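Local coordinates for coat protein (Tobacco streak virus, PDB 4Y6X) that probably self-assembles into the icosahedral shell of the virus and binds the viral RNA, this chain being its jelly-roll part, at residues 25-30 against 146-151; 77-82 against 99-104. All coordinates share one frame; numbering follows the deposited sequence.

Contact 1: 25-30 against 146-151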
# COMPACT_ATOMS: atom_id res chain seq x y z
N GLN A 25 -11.38 -17.70 -2.36
CA GLN A 25 -10.36 -16.89 -1.65
C GLN A 25 -9.31 -16.36 -2.64
O GLN A 25 -9.10 -16.99 -3.62
CB GLN A 25 -9.66 -17.80 -0.67
CG GLN A 25 -10.53 -18.23 0.48
CD GLN A 25 -9.80 -19.14 1.45
OE1 GLN A 25 -8.60 -19.11 1.55
NE2 GLN A 25 -10.55 -19.95 2.17
N VAL A 26 -8.65 -15.26 -2.30
CA VAL A 26 -7.49 -14.77 -3.02
C VAL A 26 -6.38 -14.37 -2.03
O VAL A 26 -6.63 -14.14 -0.85
CB VAL A 26 -7.79 -13.53 -3.90
CG1 VAL A 26 -8.70 -13.92 -5.04
CG2 VAL A 26 -8.40 -12.39 -3.07
N TRP A 27 -5.18 -14.27 -2.58
CA TRP A 27 -4.02 -13.74 -1.90
C TRP A 27 -3.96 -12.27 -2.12
O TRP A 27 -4.16 -11.81 -3.25
CB TRP A 27 -2.73 -14.35 -2.44
CG TRP A 27 -2.49 -15.79 -2.04
CD1 TRP A 27 -2.54 -16.89 -2.84
CD2 TRP A 27 -2.20 -16.25 -0.72
NE1 TRP A 27 -2.23 -18.02 -2.09
CE2 TRP A 27 -2.06 -17.65 -0.79
CE3 TRP A 27 -1.96 -15.61 0.50
CZ2 TRP A 27 -1.75 -18.41 0.30
CZ3 TRP A 27 -1.70 -16.36 1.58
CH2 TRP A 27 -1.55 -17.74 1.49
N VAL A 28 -3.68 -11.53 -1.06
CA VAL A 28 -3.26 -10.17 -1.17
C VAL A 28 -1.99 -10.01 -0.37
O VAL A 28 -1.66 -10.86 0.50
CB VAL A 28 -4.35 -9.19 -0.65
CG1 VAL A 28 -5.63 -9.29 -1.52
CG2 VAL A 28 -4.67 -9.42 0.80
N THR A 29 -1.23 -8.95 -0.66
CA THR A 29 0.07 -8.78 -0.03
C THR A 29 0.33 -7.33 0.15
O THR A 29 -0.23 -6.51 -0.59
CB THR A 29 1.23 -9.38 -0.87
OG1 THR A 29 2.49 -9.29 -0.16
CG2 THR A 29 1.43 -8.65 -2.23
N ARG A 30 1.24 -7.02 1.06
CA ARG A 30 1.93 -5.75 1.02
C ARG A 30 3.30 -5.79 1.62
O ARG A 30 3.65 -6.71 2.36
CB ARG A 30 1.12 -4.65 1.67
CG ARG A 30 1.08 -4.68 3.17
CD ARG A 30 0.70 -3.30 3.61
NE ARG A 30 0.77 -3.19 5.05
CZ ARG A 30 1.88 -2.92 5.75
NH1 ARG A 30 3.05 -2.76 5.18
NH2 ARG A 30 1.81 -2.84 7.06
N TRP A 146 1.63 -11.89 3.34
CA TRP A 146 0.66 -12.47 2.40
C TRP A 146 -0.55 -12.90 3.24
O TRP A 146 -0.36 -13.54 4.23
CB TRP A 146 1.23 -13.68 1.69
CG TRP A 146 2.18 -13.29 0.70
CD1 TRP A 146 3.51 -13.14 0.88
CD2 TRP A 146 1.92 -12.93 -0.65
NE1 TRP A 146 4.10 -12.71 -0.28
CE2 TRP A 146 3.15 -12.60 -1.25
CE3 TRP A 146 0.78 -12.91 -1.43
CZ2 TRP A 146 3.28 -12.18 -2.58
CZ3 TRP A 146 0.89 -12.50 -2.78
CH2 TRP A 146 2.14 -12.17 -3.33
N ILE A 147 -1.75 -12.54 2.81
CA ILE A 147 -2.96 -12.82 3.49
C ILE A 147 -3.95 -13.42 2.51
O ILE A 147 -4.15 -12.87 1.42
CB ILE A 147 -3.51 -11.54 4.09
CG1 ILE A 147 -2.43 -10.86 4.86
CG2 ILE A 147 -4.66 -11.83 5.02
CD1 ILE A 147 -2.78 -9.46 5.26
N ALA A 148 -4.54 -14.53 2.88
CA ALA A 148 -5.61 -15.12 2.10
C ALA A 148 -6.93 -14.60 2.69
O ALA A 148 -7.16 -14.74 3.88
CB ALA A 148 -5.57 -16.61 2.18
N ILE A 149 -7.73 -13.97 1.81
CA ILE A 149 -8.98 -13.37 2.17
C ILE A 149 -10.10 -13.88 1.27
O ILE A 149 -9.87 -14.44 0.19
CB ILE A 149 -8.92 -11.87 2.07
CG1 ILE A 149 -8.61 -11.45 0.67
CG2 ILE A 149 -7.89 -11.33 3.06
CD1 ILE A 149 -8.83 -9.97 0.42
N SER A 150 -11.31 -13.64 1.70
CA SER A 150 -12.49 -13.85 0.83
C SER A 150 -12.36 -13.02 -0.42
O SER A 150 -11.93 -11.85 -0.37
CB SER A 150 -13.83 -13.52 1.58
OG SER A 150 -13.75 -12.35 2.38
N LYS A 151 -12.66 -13.65 -1.54
CA LYS A 151 -12.47 -13.06 -2.86
C LYS A 151 -13.39 -11.85 -3.04
O LYS A 151 -14.59 -11.95 -2.83
CB LYS A 151 -12.76 -14.07 -3.93
CG LYS A 151 -12.64 -13.57 -5.34
CD LYS A 151 -12.80 -14.81 -6.27
CE LYS A 151 -11.48 -15.53 -6.43
NZ LYS A 151 -11.52 -16.56 -7.50
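The T29 side chain sits over one face of the W146 indole, the two running side by side: T29 CB is 3.5 Å from the centroid of the W146 six-membered ring and only 6° off the ring normal, a CH-pi contact. With T29 OG1 anti to the backbone N (chi1 -175°), the hydroxyl spreads along the ring junction, 3.5 Å from W146 CE2, while T29 CG2 reaches toward the far rim. The second indole, W27, starts out on the same face and tilts its six-membered ring toward 146-150. W27 CZ3 comes within 3.6 Å of A148 N, and A148 CB rests over one face of the six-membered ring, 4.1 Å from the W27 centroid. T29, W27, W146 and A148 thus line one face of the sheet; V26, V28, I147 and I149 line the other. There I149 CG1 takes the crowded position between N and the carbonyl carbon, which carries I149 CD1 across to V28 CG1 at 3.8 Å. Beyond them the bent K151 chain lays CE against V26 CG1 at 3.5 Å.

Two antiparallel hydrogen-bonded pairs, V26 with I149 and V28 with I147, give four short bonds, each nearly along the C=O axis; V28 N to I147 O, for one, is 2.9 Å. The ladder joins 25-30, the outermost strand of its sheet within this chain, to 140-150 in one of the sheets of the jelly roll.

Farther out, T29 OG1 is held by Y145 O, W27 NE1 by L19 O and K151 NZ by N23 O. I147 packs on I51 and V52 of helix 48-52. The face with the indoles meets the second subunit of the dimer: F161 of that subunit stacks edge-to-face with W146, while P157 of the same subunit packs on W27.

Contact 2: 77-82 against 99-104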
# COMPACT_ATOMS: atom_id res chain seq x y z
N GLY A 77 16.25 -16.76 18.26
CA GLY A 77 15.20 -16.25 19.11
C GLY A 77 13.94 -17.05 18.96
O GLY A 77 13.97 -18.16 18.43
N THR A 78 12.83 -16.48 19.40
CA THR A 78 11.57 -17.11 19.24
C THR A 78 10.51 -16.09 18.78
O THR A 78 10.68 -14.89 18.91
CB THR A 78 11.11 -17.78 20.56
OG1 THR A 78 11.02 -16.79 21.56
CG2 THR A 78 12.12 -18.87 21.07
N PHE A 79 9.43 -16.60 18.22
CA PHE A 79 8.36 -15.77 17.81
C PHE A 79 7.03 -16.46 17.83
O PHE A 79 6.92 -17.68 17.75
CB PHE A 79 8.64 -15.20 16.43
CG PHE A 79 8.34 -16.14 15.31
CD1 PHE A 79 9.12 -17.31 15.10
CD2 PHE A 79 7.31 -15.86 14.45
CE1 PHE A 79 8.86 -18.17 14.03
CE2 PHE A 79 7.03 -16.71 13.40
CZ PHE A 79 7.78 -17.88 13.19
N GLY A 80 5.98 -15.66 17.81
CA GLY A 80 4.64 -16.21 17.60
C GLY A 80 3.56 -15.17 17.69
O GLY A 80 3.84 -13.99 17.86
N MET A 81 2.33 -15.60 17.49
CA MET A 81 1.16 -14.73 17.50
C MET A 81 0.57 -14.63 18.88
O MET A 81 0.45 -15.64 19.55
CB MET A 81 0.12 -15.25 16.51
CG MET A 81 -1.10 -14.33 16.30
SD MET A 81 -2.13 -14.92 14.89
CE MET A 81 -1.55 -13.74 13.66
N VAL A 82 0.22 -13.43 19.31
CA VAL A 82 -0.46 -13.21 20.59
C VAL A 82 -1.79 -12.50 20.39
O VAL A 82 -1.97 -11.82 19.38
CB VAL A 82 0.37 -12.38 21.56
CG1 VAL A 82 1.71 -13.04 21.73
CG2 VAL A 82 0.55 -10.96 21.07
N LEU A 99 7.50 -20.44 18.37
CA LEU A 99 8.47 -21.21 17.61
C LEU A 99 9.84 -20.54 17.64
O LEU A 99 9.93 -19.36 17.74
CB LEU A 99 8.03 -21.27 16.16
CG LEU A 99 6.85 -22.18 15.83
CD1 LEU A 99 6.57 -22.06 14.33
CD2 LEU A 99 7.16 -23.64 16.22
N GLY A 100 10.89 -21.32 17.48
CA GLY A 100 12.25 -20.86 17.42
C GLY A 100 12.69 -20.52 16.00
O GLY A 100 12.05 -20.94 15.01
N PHE A 101 13.73 -19.69 15.91
CA PHE A 101 14.46 -19.41 14.67
C PHE A 101 15.93 -19.24 14.96
O PHE A 101 16.30 -19.02 16.09
CB PHE A 101 13.92 -18.15 13.97
CG PHE A 101 13.91 -16.91 14.81
CD1 PHE A 101 15.03 -16.12 14.91
CD2 PHE A 101 12.77 -16.51 15.44
CE1 PHE A 101 15.00 -14.96 15.66
CE2 PHE A 101 12.71 -15.37 16.17
CZ PHE A 101 13.83 -14.60 16.29
N LYS A 102 16.74 -19.35 13.92
CA LYS A 102 18.18 -19.25 13.97
C LYS A 102 18.72 -18.04 13.23
O LYS A 102 18.09 -17.55 12.30
CB LYS A 102 18.80 -20.49 13.33
CG LYS A 102 18.41 -21.81 14.02
CD LYS A 102 18.76 -21.77 15.52
N LYS A 103 19.89 -17.58 13.63
CA LYS A 103 20.52 -16.42 13.06
C LYS A 103 20.72 -16.64 11.59
O LYS A 103 21.08 -17.72 11.17
CB LYS A 103 21.86 -16.22 13.73
CG LYS A 103 22.70 -15.12 13.14
CD LYS A 103 24.00 -14.91 13.89
CE LYS A 103 25.01 -16.04 13.61
NZ LYS A 103 26.07 -15.48 12.72
N ASN A 104 20.49 -15.60 10.79
CA ASN A 104 20.71 -15.62 9.35
C ASN A 104 20.11 -16.79 8.63
O ASN A 104 20.64 -17.24 7.67
CB ASN A 104 22.21 -15.63 9.05
CG ASN A 104 22.91 -14.36 9.50
OD1 ASN A 104 22.29 -13.29 9.63
ND2 ASN A 104 24.20 -14.46 9.75
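L99 O is the acceptor most closely held here: one hydrogen bond, from F79 N at 2.8 Å and nearly along the C=O axis, and one CA-H...O contact from T78 CA at 3.2 Å. L99 N returns a bond to F79 O, lying in the plane of that carbonyl, so F79 and L99 form a hydrogen-bonded antiparallel pair. G77 and F101 form the next one, but its geometry is skewed. F101 N meets G77 O at 3.0 Å from 34° out of the carbonyl plane, and G77 N approaches F101 O in a similar way.

The F101 ring explains much of the packing at this end. Its CG stands in the crowded position between N and the carbonyl carbon (chi1 56°), which folds the ring over the G77 backbone. G77 CA lies 3.8 Å from the F101 ring centroid, over the face, as a CH-pi contact. The ring fills the side of G77 where a side chain would project; a CB there would clash with F101 CZ. F79 also has CG in the crowded position, and its CD1 comes to the edge of the F101 ring, 3.8 Å from F101 CD2. Next to it on the same side of the ring, F79 CE1 touches L99 CB at 3.9 Å.

Both phenyl rings meet F71 of strand 63-73 edge-to-face, joining the two sheets of the jelly roll across the barrel interior. Strand 99-101 borders its sheet within this chain, strand 77-82 is hydrogen-bonded on to 125-130 through the backbones of T78 with C129 and G80 with V127, and R109 of strand 107-117 packs on both F79 and L99.

How the contacts relate
From the N terminus, strand 25-30 comes first and waits for its partner until nearly the end of the modelled chain, where 146-151 closes the long loop of contact 1. Within that loop the chain runs through 63-73 and straight on to 77-82; after an excursion with no helix or strand, 99-104 returns to close contact 2, a short loop wholly enclosed by the long one. Each contact pairs a strand that is outermost within this chain with its neighbour, but in different sheets of the jelly roll. The centres of contact 1 and contact 2 are about 24 Å apart, on opposite sides of the chain's centre, and the two do not touch. Strand 63-73, beside 140-150 in one sheet, also faces contact 2 through F71.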